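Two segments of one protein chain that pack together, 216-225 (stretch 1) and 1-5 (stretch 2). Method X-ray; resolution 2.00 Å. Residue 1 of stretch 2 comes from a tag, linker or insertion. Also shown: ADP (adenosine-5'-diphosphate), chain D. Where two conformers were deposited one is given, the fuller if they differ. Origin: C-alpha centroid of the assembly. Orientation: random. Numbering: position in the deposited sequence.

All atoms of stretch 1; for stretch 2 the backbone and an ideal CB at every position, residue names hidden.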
ATOM      1  N   GLU A 216      11.366  -4.635  20.864  1.00 39.13           N
ATOM      2  CA  GLU A 216      12.151  -3.413  20.903  1.00 35.95           C
ATOM      3  C   GLU A 216      11.326  -2.171  20.528  1.00 32.50           C
ATOM      4  O   GLU A 216      11.573  -1.102  21.053  1.00 35.41           O
ATOM      5  CB  GLU A 216      13.390  -3.555  20.019  1.00 41.03           C
ATOM      6  CG  GLU A 216      14.371  -2.384  20.104  1.00 46.64           C
ATOM      7  CD  GLU A 216      14.766  -1.997  21.547  1.00 60.52           C
ATOM      8  OE1 GLU A 216      14.929  -2.891  22.422  1.00 53.72           O
ATOM      9  OE2 GLU A 216      14.914  -0.778  21.789  1.00 55.43           O
ATOM     10  N   PHE A 217      10.350  -2.315  19.632  1.00 33.18           N
ATOM     11  CA  PHE A 217       9.461  -1.207  19.221  1.00 32.52           C
ATOM     12  C   PHE A 217       8.617  -0.722  20.399  1.00 32.14           C
ATOM     13  O   PHE A 217       8.510   0.478  20.681  1.00 29.71           O
ATOM     14  CB  PHE A 217       8.555  -1.696  18.070  1.00 34.41           C
ATOM     15  CG  PHE A 217       7.449  -0.755  17.703  1.00 35.28           C
ATOM     16  CD1 PHE A 217       7.740   0.451  17.095  1.00 38.81           C
ATOM     17  CD2 PHE A 217       6.118  -1.077  17.949  1.00 37.37           C
ATOM     18  CE1 PHE A 217       6.754   1.332  16.742  1.00 34.22           C
ATOM     19  CE2 PHE A 217       5.118  -0.208  17.594  1.00 39.33           C
ATOM     20  CZ  PHE A 217       5.426   1.024  16.988  1.00 32.82           C
ATOM     21  N   LEU A 218       8.012  -1.673  21.090  1.00 32.72           N
ATOM     22  CA  LEU A 218       7.163  -1.369  22.243  1.00 34.69           C
ATOM     23  C   LEU A 218       7.986  -0.779  23.372  1.00 34.73           C
ATOM     24  O   LEU A 218       7.593   0.225  23.957  1.00 36.84           O
ATOM     25  CB  LEU A 218       6.522  -2.641  22.750  1.00 33.71           C
ATOM     26  CG  LEU A 218       5.465  -3.199  21.817  1.00 36.95           C
ATOM     27  CD1 LEU A 218       4.974  -4.440  22.423  1.00 31.36           C
ATOM     28  CD2 LEU A 218       4.323  -2.195  21.634  1.00 36.58           C
ATOM     29  N   ARG A 219       9.111  -1.445  23.662  1.00 35.60           N
ATOM     30  CA  ARG A 219      10.071  -0.985  24.675  0.50 37.03           C
ATOM     31  C   ARG A 219      10.426   0.466  24.432  1.00 36.46           C
ATOM     32  O   ARG A 219      10.395   1.286  25.331  1.00 37.75           O
ATOM     33  CB  ARG A 219      11.371  -1.814  24.645  0.50 36.83           C
ATOM     34  CG  ARG A 219      12.209  -1.650  25.903  0.50 38.67           C
ATOM     35  CD  ARG A 219      13.725  -1.955  25.727  0.50 37.36           C
ATOM     36  NE  ARG A 219      14.570  -1.078  24.884  0.50 41.60           N
ATOM     37  CZ  ARG A 219      14.411   0.225  24.623  0.50 44.79           C
ATOM     38  NH1 ARG A 219      13.402   0.929  25.097  0.50 55.24           N
ATOM     39  NH2 ARG A 219      15.289   0.850  23.846  0.50 40.34           N
ATOM     40  N   ARG A 220      10.756   0.795  23.195  1.00 38.48           N
ATOM     41  CA  ARG A 220      11.094   2.166  22.865  1.00 38.00           C
ATOM     42  C   ARG A 220       9.936   3.149  23.091  1.00 36.13           C
ATOM     43  O   ARG A 220      10.152   4.249  23.572  1.00 37.87           O
ATOM     44  CB  ARG A 220      11.614   2.269  21.441  1.00 40.52           C
ATOM     45  CG  ARG A 220      11.708   3.698  21.004  1.00 50.34           C
ATOM     46  CD  ARG A 220      12.633   3.931  19.858  1.00 60.05           C
ATOM     47  NE  ARG A 220      12.257   5.208  19.262  1.00 65.04           N
ATOM     48  CZ  ARG A 220      12.772   5.705  18.147  1.00 67.26           C
ATOM     49  NH1 ARG A 220      13.720   5.032  17.495  1.00 64.26           N
ATOM     50  NH2 ARG A 220      12.329   6.880  17.689  1.00 63.99           N
ATOM     51  N   GLY A 221       8.704   2.765  22.775  1.00 34.75           N
ATOM     52  CA  GLY A 221       7.584   3.695  22.911  1.00 33.05           C
ATOM     53  C   GLY A 221       7.171   3.905  24.350  1.00 34.11           C
ATOM     54  O   GLY A 221       6.718   4.996  24.743  1.00 32.34           O
ATOM     55  N   PHE A 222       7.316   2.858  25.156  1.00 36.68           N
ATOM     56  CA  PHE A 222       7.046   2.971  26.610  1.00 34.32           C
ATOM     57  C   PHE A 222       8.110   3.748  27.380  1.00 35.98           C
ATOM     58  O   PHE A 222       7.790   4.589  28.262  1.00 35.27           O
ATOM     59  CB  PHE A 222       6.823   1.572  27.202  1.00 34.56           C
ATOM     60  CG  PHE A 222       5.566   0.900  26.696  1.00 31.31           C
ATOM     61  CD1 PHE A 222       4.399   1.630  26.492  1.00 36.53           C
ATOM     62  CD2 PHE A 222       5.546  -0.458  26.405  1.00 27.98           C
ATOM     63  CE1 PHE A 222       3.236   1.018  26.034  1.00 33.13           C
ATOM     64  CE2 PHE A 222       4.394  -1.077  25.955  1.00 36.84           C
ATOM     65  CZ  PHE A 222       3.238  -0.341  25.752  1.00 26.09           C
ATOM     66  N   GLN A 223       9.372   3.485  27.055  1.00 36.50           N
ATOM     67  CA  GLN A 223      10.479   4.260  27.597  1.00 40.54           C
ATOM     68  C   GLN A 223      10.315   5.752  27.270  1.00 39.79           C
ATOM     69  O   GLN A 223      10.412   6.616  28.153  1.00 39.30           O
ATOM     70  CB  GLN A 223      11.838   3.669  27.152  1.00 40.13           C
ATOM     71  CG  GLN A 223      12.056   2.245  27.771  1.00 47.12           C
ATOM     72  CD  GLN A 223      13.490   1.702  27.672  1.00 49.00           C
ATOM     73  OE1 GLN A 223      14.326   2.228  26.912  1.00 64.57           O
ATOM     74  NE2 GLN A 223      13.777   0.628  28.442  1.00 51.39           N
ATOM     75  N   GLU A 224       9.943   6.042  26.040  1.00 40.62           N
ATOM     76  CA  GLU A 224       9.619   7.403  25.629  1.00 42.46           C
ATOM     77  C   GLU A 224       8.422   8.045  26.351  1.00 40.10           C
ATOM     78  O   GLU A 224       8.474   9.235  26.677  1.00 39.39           O
ATOM     79  CB  GLU A 224       9.388   7.390  24.126  1.00 44.95           C
ATOM     80  CG  GLU A 224       8.679   8.599  23.521  1.00 48.35           C
ATOM     81  CD  GLU A 224       8.448   8.394  22.016  1.00 49.87           C
ATOM     82  OE1 GLU A 224       9.461   8.147  21.295  1.00 59.65           O
ATOM     83  OE2 GLU A 224       7.263   8.447  21.588  1.00 39.04           O
ATOM     84  N   ALA A 225       7.342   7.292  26.593  1.00 38.01           N
ATOM     85  CA  ALA A 225       6.223   7.797  27.418  1.00 37.61           C
ATOM     86  C   ALA A 225       6.591   7.920  28.902  1.00 36.20           C
ATOM     87  O   ALA A 225       5.900   8.590  29.671  1.00 35.16           O
ATOM     88  CB  ALA A 225       4.979   6.899  27.265  1.00 40.38           C
ATOM     89  N   UNK A   1       4.864  14.648  17.590  1.00 42.74           N
ATOM     90  CA  UNK A   1       4.230  13.308  17.638  1.00 41.11           C
ATOM     91  C   UNK A   1       4.939  12.400  18.606  1.00 39.74           C
ATOM     92  O   UNK A   1       5.788  12.837  19.367  1.00 36.36           O
ATOM     93  CB  UNK A   1       4.217  12.660  16.252  1.00 41.11           C
ATOM     94  N   UNK A   2       4.588  11.124  18.556  1.00 40.84           N
ATOM     95  CA  UNK A   2       5.172  10.098  19.408  1.00 44.81           C
ATOM     96  C   UNK A   2       5.115   8.765  18.687  1.00 37.61           C
ATOM     97  O   UNK A   2       4.461   8.635  17.659  1.00 39.33           O
ATOM     98  CB  UNK A   2       4.450  10.020  20.754  1.00 44.81           C
ATOM     99  N   UNK A   3       5.829   7.779  19.203  1.00 33.75           N
ATOM    100  CA  UNK A   3       6.001   6.526  18.508  1.00 34.72           C
ATOM    101  C   UNK A   3       4.674   5.802  18.200  1.00 32.14           C
ATOM    102  O   UNK A   3       4.548   5.121  17.197  1.00 34.77           O
ATOM    103  CB  UNK A   3       6.906   5.616  19.341  1.00 34.72           C
ATOM    104  N   UNK A   4       3.694   5.959  19.072  1.00 31.36           N
ATOM    105  CA  UNK A   4       2.421   5.264  18.921  1.00 32.89           C
ATOM    106  C   UNK A   4       1.289   6.085  18.286  1.00 34.35           C
ATOM    107  O   UNK A   4       0.145   5.667  18.348  1.00 32.61           O
ATOM    108  CB  UNK A   4       1.963   4.779  20.298  1.00 32.89           C
ATOM    109  N   UNK A   5       1.575   7.237  17.669  1.00 33.60           N
ATOM    110  CA  UNK A   5       0.531   7.934  16.913  1.00 34.93           C
ATOM    111  C   UNK A   5      -0.110   6.989  15.855  1.00 34.94           C
ATOM    112  O   UNK A   5       0.582   6.319  15.070  1.00 35.13           O
ATOM    113  CB  UNK A   5       1.117   9.174  16.236  1.00 34.93           C
TER
HETATM  114  PB  ADP D 500       1.142   1.038   5.223  1.00 22.86           P
HETATM  115  O1B ADP D 500       2.233   0.057   4.935  1.00 24.48           O
HETATM  116  O2B ADP D 500      -0.211   0.351   5.378  1.00 24.69           O
HETATM  117  O3B ADP D 500       1.112   2.276   4.392  1.00 18.45           O
HETATM  118  PA  ADP D 500       1.430   2.968   7.441  1.00 27.77           P
HETATM  119  O1A ADP D 500       2.573   3.870   7.103  1.00 26.22           O
HETATM  120  O2A ADP D 500       0.129   3.583   7.132  1.00 26.59           O
HETATM  121  O3A ADP D 500       1.490   1.478   6.789  1.00 25.84           O
HETATM  122  O5' ADP D 500       1.640   2.531   8.953  1.00 22.29           O
HETATM  123  C5' ADP D 500       0.639   1.815   9.697  1.00 23.14           C
HETATM  124  C4' ADP D 500       0.630   2.294  11.147  1.00 24.82           C
HETATM  125  O4' ADP D 500       1.747   1.806  11.865  1.00 27.83           O
HETATM  126  C3' ADP D 500       0.686   3.780  11.315  1.00 24.37           C
HETATM  127  O3' ADP D 500       0.030   4.091  12.563  1.00 25.55           O
HETATM  128  C2' ADP D 500       2.160   4.082  11.477  1.00 28.70           C
HETATM  129  O2' ADP D 500       2.401   5.267  12.220  1.00 29.93           O
HETATM  130  C1' ADP D 500       2.597   2.871  12.253  1.00 26.56           C
HETATM  131  N9  ADP D 500       3.956   2.409  11.992  1.00 27.46           N
HETATM  132  C8  ADP D 500       4.313   1.487  11.072  1.00 29.01           C
HETATM  133  N7  ADP D 500       5.621   1.243  11.145  1.00 28.99           N
HETATM  134  C5  ADP D 500       6.126   2.040  12.117  1.00 33.19           C
HETATM  135  C6  ADP D 500       7.448   2.291  12.730  1.00 33.01           C
HETATM  136  N6  ADP D 500       8.543   1.643  12.281  1.00 27.44           N
HETATM  137  N1  ADP D 500       7.534   3.186  13.756  1.00 24.07           N
HETATM  138  C2  ADP D 500       6.455   3.836  14.230  1.00 35.09           C
HETATM  139  N3  ADP D 500       5.222   3.652  13.727  1.00 31.47           N
HETATM  140  C4  ADP D 500       5.015   2.781  12.701  1.00 30.36           C

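Position 1 has no bearing on the helix: an ideal CB there finds nothing of stretch 1 within 5.5 Å, so the contact sets no demand on the side chain. The deposited residue is Gly1, a remnant of the expression tag, and it plays no part in the packing.

At position 2 the backbone is extended, with phi/psi of -152/167, and CA-to-CB points sideways to the helix. The ideal CB lies 3.3 Å from Glu224 OE2, so a carboxylate brushes the root of the side chain, while beyond it the chain can turn off without meeting stretch 1. Many residues would suit, polar or flexible apolar; an acidic group folded back toward Glu224 would be the least welcome. The residue is Met2, present as selenomethionine. Its chi1 of 56° (p) leads the SE end away from the helix, leaving CB 3.4 Å from Glu224 OE2 as its nearest approach. Its backbone O accepts a hydrogen bond from N of position 5, closing a type I beta turn.

Position 3 is the one that looks straight at the helix. Its CA sits 5.5 Å from the CA of Gly221, the closest approach of the two backbones, and CA-to-CB points toward stretch 1. The ideal CB is 4.1 Å from Gly221 CA and 5.0 Å from Phe217 CE1, facing a shallow site made by the bare glycine, the Phe217 ring and the aliphatic part of Arg220. A medium-sized apolar side chain fits best: leucine, isoleucine or methionine are all plausible. The backbone N is also served, because Glu224 reaches across with OE2. The residue is Leu3. Its N donates to Glu224 OE2 at 2.9 Å and 167°, a nearly straight bond that pins the turn to the helix. CG packs 3.7 Å from Phe217 CE1, and CD2 comes 3.9 Å from Arg220 CG and 3.3 Å from Gly221 N. An ideal CB on Gly221 would lie a tight 3.0 Å from Leu3 CD2.

Position 4 is subtler. CA-to-CB points sideways and the ideal CB has no atom of stretch 1 within 5.5 Å, so a short side chain would fall short. Farther out, Phe217, Leu218, Gly221 and Phe222 offer an apolar surface, which asks for length: a large aromatic, or perhaps methionine. The residue is Phe4, with chi1 of -61° (m) bringing the ring back to the helix. Its edge is directed at the faces of two rings, Phe217 (centroids 5.6 Å apart, offset) and Phe222 (5.4 Å). Phe4 CZ reaches 3.6 Å from Gly221 CA; an ideal CB on Gly221 would clash with Phe4 CZ at 2.2 Å, so the ring occupies space that the missing side chain leaves free.

Position 5 is out of reach of stretch 1, and what matters is the turn itself. A short side chain able to accept a hydrogen bond from the N of Met2 would suit, such as aspartate or asparagine. Asp5 does this through OD2, 3.0 Å from Met2 N.

Stretch 2, residues 1-5: GMLFD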
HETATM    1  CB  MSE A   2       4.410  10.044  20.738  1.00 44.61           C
HETATM    2  CG  MSE A   2       2.911   9.819  20.575  1.00 53.83           C
HETATM    3 SE   MSE A   2       1.894   9.921  22.242  0.75 67.02          SE
HETATM    4  CE  MSE A   2       2.250  11.926  22.734  1.00 65.59           C
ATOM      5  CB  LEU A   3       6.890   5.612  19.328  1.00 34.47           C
ATOM      6  CG  LEU A   3       7.466   4.407  18.601  1.00 38.37           C
ATOM      7  CD1 LEU A   3       8.553   4.907  17.620  1.00 43.16           C
ATOM      8  CD2 LEU A   3       8.062   3.397  19.590  1.00 43.61           C
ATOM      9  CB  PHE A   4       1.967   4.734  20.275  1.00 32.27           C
ATOM     10  CG  PHE A   4       2.914   3.747  20.903  1.00 34.53           C
ATOM     11  CD1 PHE A   4       3.632   2.841  20.148  1.00 35.96           C
ATOM     12  CD2 PHE A   4       3.061   3.715  22.276  1.00 33.54           C
ATOM     13  CE1 PHE A   4       4.472   1.943  20.760  1.00 33.15           C
ATOM     14  CE2 PHE A   4       3.885   2.821  22.866  1.00 31.55           C
ATOM     15  CZ  PHE A   4       4.589   1.928  22.104  1.00 34.47           C
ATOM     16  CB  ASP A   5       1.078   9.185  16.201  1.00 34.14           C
ATOM     17  CG  ASP A   5       1.464  10.291  17.155  1.00 45.01           C
ATOM     18  OD1 ASP A   5       0.983  10.324  18.314  1.00 45.58           O
ATOM     19  OD2 ASP A   5       2.240  11.163  16.726  1.00 42.71           O
TER
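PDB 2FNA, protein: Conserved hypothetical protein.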